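Local coordinates for protein charybdin (Charybdis maritima, PDB 2B7U) that belongs to the ribosome-inactivating protein family of plants, at residues Ile131-Asn136 and Val161-Cys166; Cys166-Thr169 and Asp173-Asn176; Val188-Trp193 and Asp197-Trp202; Gln223-Lys228 and Leu237-Ile242. One frame throughout, in Å; residues are numbered along the deposited sequence.

Overall arrangement
Contacts 1 and 2 are buried and follow one another along helix 151-170, sharing Cys166; contacts 3 and 4 are only partly buried and lie further along the chain. Contact 1 seats the chain at 131-136 on that helix through a ring and a thioether, whereas contact 2 joins it to helix 172-180 through two alanines and an isoleucine laid on backbone. Contact 3 is the one with hydrogen bonds between its segments, all within helix 192-199. Contact 4, centred about 17 Å from the centre of the chain, sets a hairpin isoleucine against a phenylalanine. Polar bridges connect neighbours: Gln163 to Glu199 between contacts 1 and 3, and Asp197 to Tyr226 between contacts 3 and 4.

Contact 1: Ile131-Asn136 and Val161-Cys166; sequences ISYNKN and VSQMFC
Tyr133 lies against two consecutive side chains of helix 151-170, Gln163 and Met164. Its ring meets the aliphatic part of Gln163 along one side, with CE2 3.6 Å from Gln163 CG and the hydroxyl OH 3.7 Å from that same CG. The approach is oblique, and the Gln163 amide plane stands 45° from the ring. At the other end of the residue, Tyr133 CB is 4.0 Å from Met164 SD. The bend at the last torsion of Met164 (chi3 75°) curls the methyl beneath the Tyr133 carbonyl, where CE comes to 3.1 Å from Tyr133 O, a tight approach. In the ribosome-inactivating protein fold this buried contact joins the long helix 151-170 to the chain leading into helix 135-147. Asn134 stands at the N-cap of the latter, its OD1 accepting from Ala137 N. Tyr133 itself is fixed from outside: OH bonds to Ile128 O, its ring meets that of Phe178, and its backbone pairs with Val188. The amide of Gln163 is positioned separately, with NE2 bonded to Glu199 OE1.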
loop_
_atom_site.group_PDB
_atom_site.type_symbol
_atom_site.label_atom_id
_atom_site.label_comp_id
_atom_site.label_asym_id
_atom_site.label_seq_id
_atom_site.Cartn_x
_atom_site.Cartn_y
_atom_site.Cartn_z
ATOM N N ILE A 131 16.190 -4.479 1.851
ATOM C CA ILE A 131 15.889 -4.235 0.449
ATOM C C ILE A 131 15.998 -2.741 0.166
ATOM O O ILE A 131 15.652 -1.913 1.011
ATOM C CB ILE A 131 14.467 -4.761 0.126
ATOM C CG1 ILE A 131 14.461 -6.290 0.183
ATOM C CG2 ILE A 131 13.965 -4.257 -1.233
ATOM C CD1 ILE A 131 13.100 -6.915 0.117
ATOM N N SER A 132 16.464 -2.392 -1.031
ATOM C CA SER A 132 16.628 -0.986 -1.381
ATOM C C SER A 132 15.394 -0.467 -2.078
ATOM O O SER A 132 14.782 -1.183 -2.874
ATOM C CB SER A 132 17.846 -0.781 -2.292
ATOM O OG SER A 132 17.959 0.595 -2.637
ATOM N N TYR A 133 15.033 0.791 -1.778
ATOM C CA TYR A 133 13.799 1.403 -2.279
ATOM C C TYR A 133 14.046 2.728 -2.980
ATOM O O TYR A 133 13.376 3.722 -2.713
ATOM C CB TYR A 133 12.823 1.624 -1.136
ATOM C CG TYR A 133 12.500 0.365 -0.398
ATOM C CD1 TYR A 133 12.955 0.151 0.896
ATOM C CD2 TYR A 133 11.716 -0.607 -0.976
ATOM C CE1 TYR A 133 12.641 -1.012 1.563
ATOM C CE2 TYR A 133 11.395 -1.758 -0.310
ATOM C CZ TYR A 133 11.853 -1.956 0.966
ATOM O OH TYR A 133 11.546 -3.121 1.613
ATOM N N ASN A 134 15.042 2.763 -3.849
ATOM C CA ASN A 134 15.299 3.967 -4.622
ATOM C C ASN A 134 14.792 3.787 -6.064
ATOM O O ASN A 134 14.163 2.782 -6.399
ATOM C CB ASN A 134 16.772 4.368 -4.536
ATOM C CG ASN A 134 17.704 3.349 -5.131
ATOM O OD1 ASN A 134 17.281 2.357 -5.725
ATOM N ND2 ASN A 134 19.006 3.604 -4.994
ATOM N N LYS A 135 15.079 4.755 -6.927
ATOM C CA LYS A 135 14.621 4.703 -8.309
ATOM C C LYS A 135 15.209 3.501 -9.048
ATOM O O LYS A 135 14.522 2.815 -9.805
ATOM C CB LYS A 135 15.004 6.003 -9.025
ATOM C CG LYS A 135 14.544 6.133 -10.453
ATOM C CD LYS A 135 14.972 7.483 -10.984
ATOM C CE LYS A 135 14.599 7.697 -12.431
ATOM N NZ LYS A 135 14.961 9.092 -12.870
ATOM N N ASN A 136 16.494 3.250 -8.825
ATOM C CA ASN A 136 17.140 2.091 -9.437
ATOM C C ASN A 136 16.451 0.788 -9.023
ATOM O O ASN A 136 16.264 -0.099 -9.847
ATOM C CB ASN A 136 18.634 2.057 -9.110
ATOM C CG ASN A 136 19.433 3.156 -9.828
ATOM O OD1 ASN A 136 20.432 3.636 -9.305
ATOM N ND2 ASN A 136 19.002 3.539 -11.022
ATOM N N VAL A 161 7.409 -2.635 -4.845
ATOM C CA VAL A 161 6.202 -1.953 -5.275
ATOM C C VAL A 161 5.255 -1.667 -4.094
ATOM O O VAL A 161 4.730 -0.551 -3.937
ATOM C CB VAL A 161 5.484 -2.759 -6.358
ATOM C CG1 VAL A 161 4.098 -2.184 -6.613
ATOM C CG2 VAL A 161 6.334 -2.823 -7.628
ATOM N N SER A 162 5.049 -2.646 -3.234
ATOM C CA SER A 162 4.186 -2.453 -2.063
ATOM C C SER A 162 4.699 -1.318 -1.183
ATOM O O SER A 162 3.900 -0.494 -0.715
ATOM C CB SER A 162 4.078 -3.740 -1.263
ATOM O OG SER A 162 3.111 -3.596 -0.226
ATOM N N GLN A 163 6.004 -1.272 -0.916
ATOM C CA GLN A 163 6.558 -0.239 -0.061
ATOM C C GLN A 163 6.442 1.123 -0.718
ATOM O O GLN A 163 5.951 2.089 -0.124
ATOM C CB GLN A 163 7.998 -0.539 0.300
ATOM C CG GLN A 163 8.180 -1.713 1.229
ATOM C CD GLN A 163 7.741 -1.393 2.628
ATOM O OE1 GLN A 163 7.790 -0.237 3.053
ATOM N NE2 GLN A 163 7.268 -2.411 3.360
ATOM N N MET A 164 6.869 1.219 -1.965
ATOM C CA MET A 164 6.945 2.530 -2.588
ATOM C C MET A 164 5.638 3.102 -3.082
ATOM O O MET A 164 5.558 4.313 -3.336
ATOM C CB MET A 164 7.990 2.512 -3.717
ATOM C CG MET A 164 9.343 2.156 -3.207
ATOM S SD MET A 164 10.677 2.230 -4.448
ATOM C CE MET A 164 10.899 4.002 -4.598
ATOM N N PHE A 165 4.606 2.271 -3.213
ATOM C CA PHE A 165 3.286 2.778 -3.608
ATOM C C PHE A 165 2.267 2.602 -2.502
ATOM O O PHE A 165 1.664 3.586 -2.080
ATOM C CB PHE A 165 2.890 2.206 -4.959
ATOM C CG PHE A 165 3.797 2.693 -6.040
ATOM C CD1 PHE A 165 3.609 3.953 -6.573
ATOM C CD2 PHE A 165 4.897 1.970 -6.421
ATOM C CE1 PHE A 165 4.466 4.474 -7.519
ATOM C CE2 PHE A 165 5.784 2.484 -7.373
ATOM C CZ PHE A 165 5.562 3.739 -7.931
ATOM N N CYS A 166 2.138 1.410 -1.956
ATOM C CA CYS A 166 1.091 1.208 -0.920
ATOM C C CYS A 166 1.460 1.868 0.420
ATOM O O CYS A 166 0.679 2.665 0.969
ATOM C CB CYS A 166 0.762 -0.237 -0.744
ATOM S SG CYS A 166 0.261 -0.994 -2.340
#

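Contact 2: Cys166-Thr169 and Asp173-Asn176; sequences CEAT and DIAN
Ala168 and Ala175 bring two consecutive helices, 151-170 and 172-180, to a CA-CA distance of 4.2 Å, close enough for backbone to touch side chain directly. The first helix ends and the next begins within a couple of residues, so the two segments face each other across a sharp bend in the chain. Both alanines contribute a single methyl. Ala175 CB sits 3.5 Å from Ala168 O, and the two CB atoms are 4.1 Å apart, while Ala168 CB reaches 3.8 Å from Ala175 CA. Ile174 fills the neighbouring position with its branches spread over the backbone of the first helix. With CG1 anti to the carbonyl carbon (chi1 -62°), the methyl CG2 is left anti to the backbone N and comes to 3.9 Å from Ala168 N, and the longer branch carries CD1 to 4.3 Å from Glu167 CB. The interface is thus made by aliphatic carbons laid on peptide groups. Polar atoms here find partners outside the two segments: Ala168 O accepts from Arg32 NH1, and Glu167 OE2 bonds to Tyr117 OH and forms a salt bridge with Arg170. Small residues at a tight helix-helix corner make this meeting possible; it lies in the buried helical core of the ribosome-inactivating protein fold, at the Glu-Ala-x-Arg sequence signature of that family.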
loop_
_atom_site.group_PDB
_atom_site.type_symbol
_atom_site.label_atom_id
_atom_site.label_comp_id
_atom_site.label_asym_id
_atom_site.label_seq_id
_atom_site.Cartn_x
_atom_site.Cartn_y
_atom_site.Cartn_z
ATOM N N CYS A 166 2.138 1.410 -1.956
ATOM C CA CYS A 166 1.091 1.208 -0.920
ATOM C C CYS A 166 1.460 1.868 0.420
ATOM O O CYS A 166 0.679 2.665 0.969
ATOM C CB CYS A 166 0.762 -0.237 -0.744
ATOM S SG CYS A 166 0.261 -0.994 -2.340
ATOM N N GLU A 167 2.638 1.571 0.952
ATOM C CA GLU A 167 2.989 2.146 2.231
ATOM C C GLU A 167 3.196 3.666 2.120
ATOM O O GLU A 167 2.841 4.427 3.013
ATOM C CB GLU A 167 4.220 1.481 2.817
ATOM C CG GLU A 167 4.141 -0.026 2.920
ATOM C CD GLU A 167 3.077 -0.538 3.845
ATOM O OE1 GLU A 167 2.441 0.273 4.567
ATOM O OE2 GLU A 167 2.841 -1.771 3.851
ATOM N N ALA A 168 3.811 4.125 1.030
ATOM C CA ALA A 168 3.957 5.571 0.796
ATOM C C ALA A 168 2.604 6.282 0.714
ATOM O O ALA A 168 2.443 7.390 1.234
ATOM C CB ALA A 168 4.767 5.818 -0.472
ATOM N N THR A 169 1.614 5.641 0.092
ATOM C CA THR A 169 0.263 6.196 0.003
ATOM C C THR A 169 -0.357 6.292 1.403
ATOM O O THR A 169 -0.935 7.312 1.771
ATOM C CB THR A 169 -0.589 5.353 -0.945
ATOM O OG1 THR A 169 -0.065 5.500 -2.284
ATOM C CG2 THR A 169 -2.030 5.760 -0.960
ATOM N N ASP A 173 5.191 10.261 6.128
ATOM C CA ASP A 173 6.644 10.235 6.411
ATOM C C ASP A 173 7.347 9.224 5.504
ATOM O O ASP A 173 8.528 9.396 5.170
ATOM C CB ASP A 173 6.910 9.886 7.877
ATOM C CG ASP A 173 6.479 10.985 8.817
ATOM O OD1 ASP A 173 6.994 12.111 8.664
ATOM O OD2 ASP A 173 5.615 10.724 9.675
ATOM N N ILE A 174 6.630 8.173 5.118
ATOM C CA ILE A 174 7.163 7.137 4.222
ATOM C C ILE A 174 7.273 7.696 2.801
ATOM O O ILE A 174 8.341 7.570 2.161
ATOM C CB ILE A 174 6.354 5.822 4.296
ATOM C CG1 ILE A 174 6.440 5.261 5.718
ATOM C CG2 ILE A 174 6.903 4.797 3.325
ATOM C CD1 ILE A 174 5.695 3.976 5.944
ATOM N N ALA A 175 6.207 8.337 2.305
ATOM C CA ALA A 175 6.264 9.020 1.012
ATOM C C ALA A 175 7.412 10.018 0.960
ATOM O O ALA A 175 8.165 10.052 -0.022
ATOM C CB ALA A 175 4.988 9.717 0.681
ATOM N N ASN A 176 7.552 10.809 2.011
ATOM C CA ASN A 176 8.650 11.804 2.082
ATOM C C ASN A 176 10.002 11.124 2.001
ATOM O O ASN A 176 10.904 11.565 1.257
ATOM C CB ASN A 176 8.577 12.644 3.363
ATOM C CG ASN A 176 7.455 13.660 3.343
ATOM O OD1 ASN A 176 6.908 13.965 2.286
ATOM N ND2 ASN A 176 7.121 14.201 4.517
#

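Contact 3: Val188-Trp193 and Asp197-Trp202; sequences VKLPQW and DLEKNW
Trp193 and Asp197 belong to one short helix, 192-199, with Pro191 at its N-cap position and a wider pi-type turn towards its far end. The widening shows in the bonding of Trp193 O. It accepts from Asp197 N at 2.8 Å, four residues on, with an N-H...O angle of 144° and the donor tilted 33° from the carbonyl plane. It also receives a weak bond from Leu198 N at 3.3 Å, five residues on. Asp197 CB is pressed to 3.0 Å from the same Trp193 O, a sign of tight packing. The indole runs beside Leu198: Trp193 CG takes the crowded position between backbone N and carbonyl carbon (chi1 77°), which lays the ring alongside that leucine and brings CZ3 to 3.6 Å from Leu198 CD1. Further back in the chain, Leu190 meets Glu199 from the opposite direction, CD2 standing 3.7 Å from Glu199 OE2 and CD1 3.8 Å from that oxygen. Outside the segments, Trp193 stacks on Tyr226, Asp197 OD2 accepts from Tyr226 N, and Glu199 OE1 from Gln163 NE2. One carbonyl therefore serves two successive N-H groups unequally, whereas the carboxylates of Asp197 and Glu199 make their polar bonds to other parts of the fold and offer the partner segment van der Waals contact.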
loop_
_atom_site.group_PDB
_atom_site.type_symbol
_atom_site.label_atom_id
_atom_site.label_comp_id
_atom_site.label_asym_id
_atom_site.label_seq_id
_atom_site.Cartn_x
_atom_site.Cartn_y
_atom_site.Cartn_z
ATOM N N VAL A 188 18.663 3.010 -0.570
ATOM C CA VAL A 188 17.789 3.743 0.318
ATOM C C VAL A 188 17.075 2.692 1.136
ATOM O O VAL A 188 16.324 1.894 0.578
ATOM C CB VAL A 188 16.767 4.565 -0.475
ATOM C CG1 VAL A 188 15.747 5.217 0.458
ATOM C CG2 VAL A 188 17.489 5.605 -1.320
ATOM N N LYS A 189 17.347 2.657 2.435
ATOM C CA LYS A 189 16.667 1.715 3.327
ATOM C C LYS A 189 15.465 2.371 3.988
ATOM O O LYS A 189 15.397 3.599 4.108
ATOM C CB LYS A 189 17.607 1.173 4.415
ATOM C CG LYS A 189 17.920 2.140 5.563
ATOM C CD LYS A 189 18.325 1.387 6.828
ATOM C CE LYS A 189 18.756 2.331 7.947
ATOM N NZ LYS A 189 17.677 3.247 8.409
ATOM N N LEU A 190 14.526 1.544 4.424
ATOM C CA LEU A 190 13.385 2.014 5.194
ATOM C C LEU A 190 13.793 2.041 6.665
ATOM O O LEU A 190 14.221 1.018 7.175
ATOM C CB LEU A 190 12.232 1.041 4.999
ATOM C CG LEU A 190 10.936 1.304 5.767
ATOM C CD1 LEU A 190 10.112 2.384 5.088
ATOM C CD2 LEU A 190 10.149 0.024 5.877
ATOM N N PRO A 191 13.671 3.199 7.348
ATOM C CA PRO A 191 13.955 3.237 8.782
ATOM C C PRO A 191 13.069 2.266 9.555
ATOM O O PRO A 191 11.902 2.129 9.236
ATOM C CB PRO A 191 13.644 4.684 9.166
ATOM C CG PRO A 191 13.795 5.446 7.893
ATOM C CD PRO A 191 13.315 4.536 6.839
ATOM N N GLN A 192 13.623 1.605 10.567
ATOM C CA GLN A 192 12.879 0.592 11.314
ATOM C C GLN A 192 11.615 1.171 11.955
ATOM O O GLN A 192 10.590 0.490 12.039
ATOM C CB GLN A 192 13.769 -0.077 12.380
ATOM C CG GLN A 192 13.151 -1.359 12.957
ATOM C CD GLN A 192 14.161 -2.229 13.700
ATOM O OE1 GLN A 192 14.039 -3.462 13.727
ATOM N NE2 GLN A 192 15.148 -1.594 14.314
ATOM N N TRP A 193 11.659 2.426 12.396
ATOM C CA TRP A 193 10.485 3.011 13.039
ATOM C C TRP A 193 9.306 3.119 12.068
ATOM O O TRP A 193 8.134 2.992 12.459
ATOM C CB TRP A 193 10.812 4.351 13.682
ATOM C CG TRP A 193 10.950 5.551 12.794
ATOM C CD1 TRP A 193 12.108 6.042 12.240
ATOM C CD2 TRP A 193 9.908 6.438 12.398
ATOM N NE1 TRP A 193 11.831 7.180 11.520
ATOM C CE2 TRP A 193 10.490 7.449 11.607
ATOM C CE3 TRP A 193 8.533 6.483 12.633
ATOM C CZ2 TRP A 193 9.739 8.483 11.054
ATOM C CZ3 TRP A 193 7.802 7.519 12.090
ATOM C CH2 TRP A 193 8.404 8.496 11.309
ATOM N N ASP A 197 6.534 1.155 13.749
ATOM C CA ASP A 197 5.624 2.099 14.385
ATOM C C ASP A 197 4.504 2.487 13.422
ATOM O O ASP A 197 3.372 2.702 13.850
ATOM C CB ASP A 197 6.326 3.366 14.869
ATOM C CG ASP A 197 7.515 3.094 15.770
ATOM O OD1 ASP A 197 7.994 1.928 15.845
ATOM O OD2 ASP A 197 8.010 4.079 16.354
ATOM N N LEU A 198 4.826 2.627 12.137
ATOM C CA LEU A 198 3.824 3.043 11.160
ATOM C C LEU A 198 3.178 1.880 10.434
ATOM O O LEU A 198 2.000 1.603 10.638
ATOM C CB LEU A 198 4.426 4.019 10.147
ATOM C CG LEU A 198 4.973 5.318 10.739
ATOM C CD1 LEU A 198 5.463 6.236 9.632
ATOM C CD2 LEU A 198 3.916 6.033 11.574
ATOM N N GLU A 199 3.941 1.197 9.581
ATOM C CA GLU A 199 3.346 0.205 8.671
ATOM C C GLU A 199 2.538 -0.846 9.394
ATOM O O GLU A 199 1.442 -1.171 8.963
ATOM C CB GLU A 199 4.387 -0.434 7.769
ATOM C CG GLU A 199 5.064 0.561 6.855
ATOM C CD GLU A 199 6.040 -0.044 5.878
ATOM O OE1 GLU A 199 6.216 -1.291 5.872
ATOM O OE2 GLU A 199 6.635 0.749 5.108
ATOM N N LYS A 200 3.067 -1.359 10.487
ATOM C CA LYS A 200 2.375 -2.428 11.210
ATOM C C LYS A 200 1.108 -1.968 11.907
ATOM O O LYS A 200 0.304 -2.821 12.311
ATOM C CB LYS A 200 3.332 -3.127 12.175
ATOM C CG LYS A 200 4.398 -4.075 11.559
ATOM C CD LYS A 200 4.619 -3.984 10.060
ATOM C CE LYS A 200 3.619 -4.817 9.262
ATOM N NZ LYS A 200 3.214 -4.166 7.956
ATOM N N ASN A 201 0.936 -0.651 12.033
ATOM C CA ASN A 201 -0.160 -0.071 12.841
ATOM C C ASN A 201 -1.195 0.681 11.998
ATOM O O ASN A 201 -2.072 1.345 12.550
ATOM C CB ASN A 201 0.419 0.885 13.871
ATOM C CG ASN A 201 1.149 0.158 14.984
ATOM O OD1 ASN A 201 2.244 0.572 15.420
ATOM N ND2 ASN A 201 0.567 -0.929 15.448
ATOM N N TRP A 202 -1.068 0.665 10.677
ATOM C CA TRP A 202 -2.014 1.430 9.833
ATOM C C TRP A 202 -3.466 1.065 10.103
ATOM O O TRP A 202 -4.307 1.937 10.190
ATOM C CB TRP A 202 -1.733 1.247 8.342
ATOM C CG TRP A 202 -2.598 2.082 7.425
ATOM C CD1 TRP A 202 -2.621 3.434 7.337
ATOM C CD2 TRP A 202 -3.559 1.592 6.496
ATOM N NE1 TRP A 202 -3.538 3.830 6.376
ATOM C CE2 TRP A 202 -4.104 2.711 5.834
ATOM C CE3 TRP A 202 -3.973 0.308 6.116
ATOM C CZ2 TRP A 202 -5.053 2.586 4.810
ATOM C CZ3 TRP A 202 -4.919 0.183 5.094
ATOM C CH2 TRP A 202 -5.432 1.321 4.456
#

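Contact 4: Gln223-Lys228 and Leu237-Ile242; sequences QTIYGK and LNFLGI
Ile225 points its side chain at the ring of Phe239, and its branches meet that ring at different places. CB comes to 4.4 Å from Phe239 CE2. From it, CG2 reaches the ring rim, 3.7 Å from Phe239 CE2 and 4.2 Å from CZ. CG1 acts as a spacer: anti to the carbonyl carbon (chi1 -61°) and followed by an extended second torsion, it places the terminal methyl over the aromatic face. There CD1 stands 4.1 Å from the centroid of the Phe239 ring and only 3° off the ring normal, a nearly ideal CH-pi contact. Lys228 adds a peripheral touch, its NZ lying near the ring plane at the edge, 4.2 Å from Phe239 CZ; an ammonium so placed is not over the pi face, and NZ forms a salt bridge with a bound MES molecule. Phe239 also packs on Leu198 and Ile230. Ile225 and Lys228 are joined by a reciprocal pair of backbone bonds, Ile225 N to Lys228 O at 2.9 Å and Lys228 N to Ile225 O, likewise 2.9 Å. These close a type I' turn through Tyr226 and Gly227, giving strands 223-225 and 228-230 the form of a beta-hairpin with a two-residue turn, here packed by its inward isoleucine on the loop after helix 233-237.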
loop_
_atom_site.group_PDB
_atom_site.type_symbol
_atom_site.label_atom_id
_atom_site.label_comp_id
_atom_site.label_asym_id
_atom_site.label_seq_id
_atom_site.Cartn_x
_atom_site.Cartn_y
_atom_site.Cartn_z
ATOM N N GLN A 223 -0.238 7.111 21.813
ATOM C CA GLN A 223 0.618 6.177 21.108
ATOM C C GLN A 223 2.024 6.753 21.069
ATOM O O GLN A 223 2.196 7.963 21.101
ATOM C CB GLN A 223 0.106 5.992 19.689
ATOM C CG GLN A 223 -1.340 5.542 19.638
ATOM C CD GLN A 223 -1.532 4.149 20.138
ATOM O OE1 GLN A 223 -0.851 3.222 19.696
ATOM N NE2 GLN A 223 -2.449 3.976 21.089
ATOM N N THR A 224 3.021 5.890 20.991
ATOM C CA THR A 224 4.393 6.350 20.828
ATOM C C THR A 224 4.843 6.019 19.411
ATOM O O THR A 224 4.786 4.858 18.986
ATOM C CB THR A 224 5.293 5.694 21.875
ATOM O OG1 THR A 224 4.836 6.062 23.178
ATOM C CG2 THR A 224 6.721 6.156 21.698
ATOM N N ILE A 225 5.355 7.032 18.706
ATOM C CA ILE A 225 5.870 6.897 17.332
ATOM C C ILE A 225 7.198 7.639 17.245
ATOM O O ILE A 225 7.275 8.789 17.662
ATOM C CB ILE A 225 4.905 7.484 16.280
ATOM C CG1 ILE A 225 3.572 6.736 16.321
ATOM C CG2 ILE A 225 5.529 7.427 14.882
ATOM C CD1 ILE A 225 2.494 7.290 15.403
ATOM N N TYR A 226 8.214 6.968 16.711
ATOM C CA TYR A 226 9.568 7.543 16.593
ATOM C C TYR A 226 10.011 8.145 17.929
ATOM O O TYR A 226 10.624 9.213 17.963
ATOM C CB TYR A 226 9.588 8.627 15.513
ATOM C CG TYR A 226 10.939 8.964 14.901
ATOM C CD1 TYR A 226 11.114 10.151 14.200
ATOM C CD2 TYR A 226 12.018 8.107 14.996
ATOM C CE1 TYR A 226 12.331 10.468 13.611
ATOM C CE2 TYR A 226 13.245 8.423 14.416
ATOM C CZ TYR A 226 13.390 9.603 13.722
ATOM O OH TYR A 226 14.623 9.919 13.147
ATOM N N GLY A 227 9.714 7.451 19.023
ATOM C CA GLY A 227 10.128 7.879 20.345
ATOM C C GLY A 227 9.393 9.078 20.934
ATOM O O GLY A 227 9.778 9.584 21.997
ATOM N N LYS A 228 8.315 9.512 20.281
ATOM C CA LYS A 228 7.539 10.668 20.712
ATOM C C LYS A 228 6.127 10.229 21.070
ATOM O O LYS A 228 5.560 9.379 20.382
ATOM C CB LYS A 228 7.431 11.679 19.589
ATOM C CG LYS A 228 8.735 12.252 19.113
ATOM C CD LYS A 228 8.552 13.068 17.805
ATOM C CE LYS A 228 7.290 13.977 17.771
ATOM N NZ LYS A 228 6.091 13.438 16.987
ATOM N N LEU A 237 -3.581 11.514 13.189
ATOM C CA LEU A 237 -4.052 11.651 11.810
ATOM C C LEU A 237 -3.016 12.340 10.897
ATOM O O LEU A 237 -2.934 12.044 9.709
ATOM C CB LEU A 237 -5.400 12.400 11.777
ATOM C CG LEU A 237 -6.027 12.587 10.393
ATOM C CD1 LEU A 237 -6.225 11.245 9.669
ATOM C CD2 LEU A 237 -7.338 13.371 10.517
ATOM N N ASN A 238 -2.216 13.237 11.477
ATOM C CA ASN A 238 -1.169 13.957 10.744
ATOM C C ASN A 238 -0.147 13.015 10.117
ATOM O O ASN A 238 0.498 13.367 9.105
ATOM C CB ASN A 238 -0.446 14.924 11.674
ATOM C CG ASN A 238 -1.240 16.195 11.989
ATOM O OD1 ASN A 238 -0.884 16.912 12.935
ATOM N ND2 ASN A 238 -2.299 16.496 11.212
ATOM N N PHE A 239 0.012 11.818 10.684
ATOM C CA PHE A 239 0.917 10.811 10.099
ATOM C C PHE A 239 0.347 10.109 8.873
ATOM O O PHE A 239 1.118 9.577 8.063
ATOM C CB PHE A 239 1.277 9.737 11.137
ATOM C CG PHE A 239 2.179 10.228 12.224
ATOM C CD1 PHE A 239 1.658 10.915 13.312
ATOM C CD2 PHE A 239 3.558 10.031 12.145
ATOM C CE1 PHE A 239 2.495 11.391 14.332
ATOM C CE2 PHE A 239 4.400 10.491 13.172
ATOM C CZ PHE A 239 3.847 11.175 14.264
ATOM N N LEU A 240 -0.977 10.056 8.741
ATOM C CA LEU A 240 -1.588 9.247 7.694
ATOM C C LEU A 240 -1.865 10.038 6.429
ATOM O O LEU A 240 -2.318 11.168 6.460
ATOM C CB LEU A 240 -2.905 8.608 8.159
ATOM C CG LEU A 240 -2.734 7.319 8.964
ATOM C CD1 LEU A 240 -2.060 7.555 10.298
ATOM C CD2 LEU A 240 -4.034 6.535 9.168
ATOM N N GLY A 241 -1.535 9.447 5.310
ATOM C CA GLY A 241 -1.897 9.964 4.011
ATOM C C GLY A 241 -3.293 9.617 3.554
ATOM O O GLY A 241 -3.892 10.310 2.720
ATOM N N ILE A 242 -3.790 8.484 4.046
ATOM C CA ILE A 242 -5.121 7.981 3.733
ATOM C C ILE A 242 -5.505 7.010 4.859
ATOM O O ILE A 242 -4.635 6.400 5.485
ATOM C CB ILE A 242 -5.177 7.378 2.278
ATOM C CG1 ILE A 242 -6.635 7.179 1.828
ATOM C CG2 ILE A 242 -4.375 6.103 2.199
ATOM C CD1 ILE A 242 -6.783 7.203 0.347
#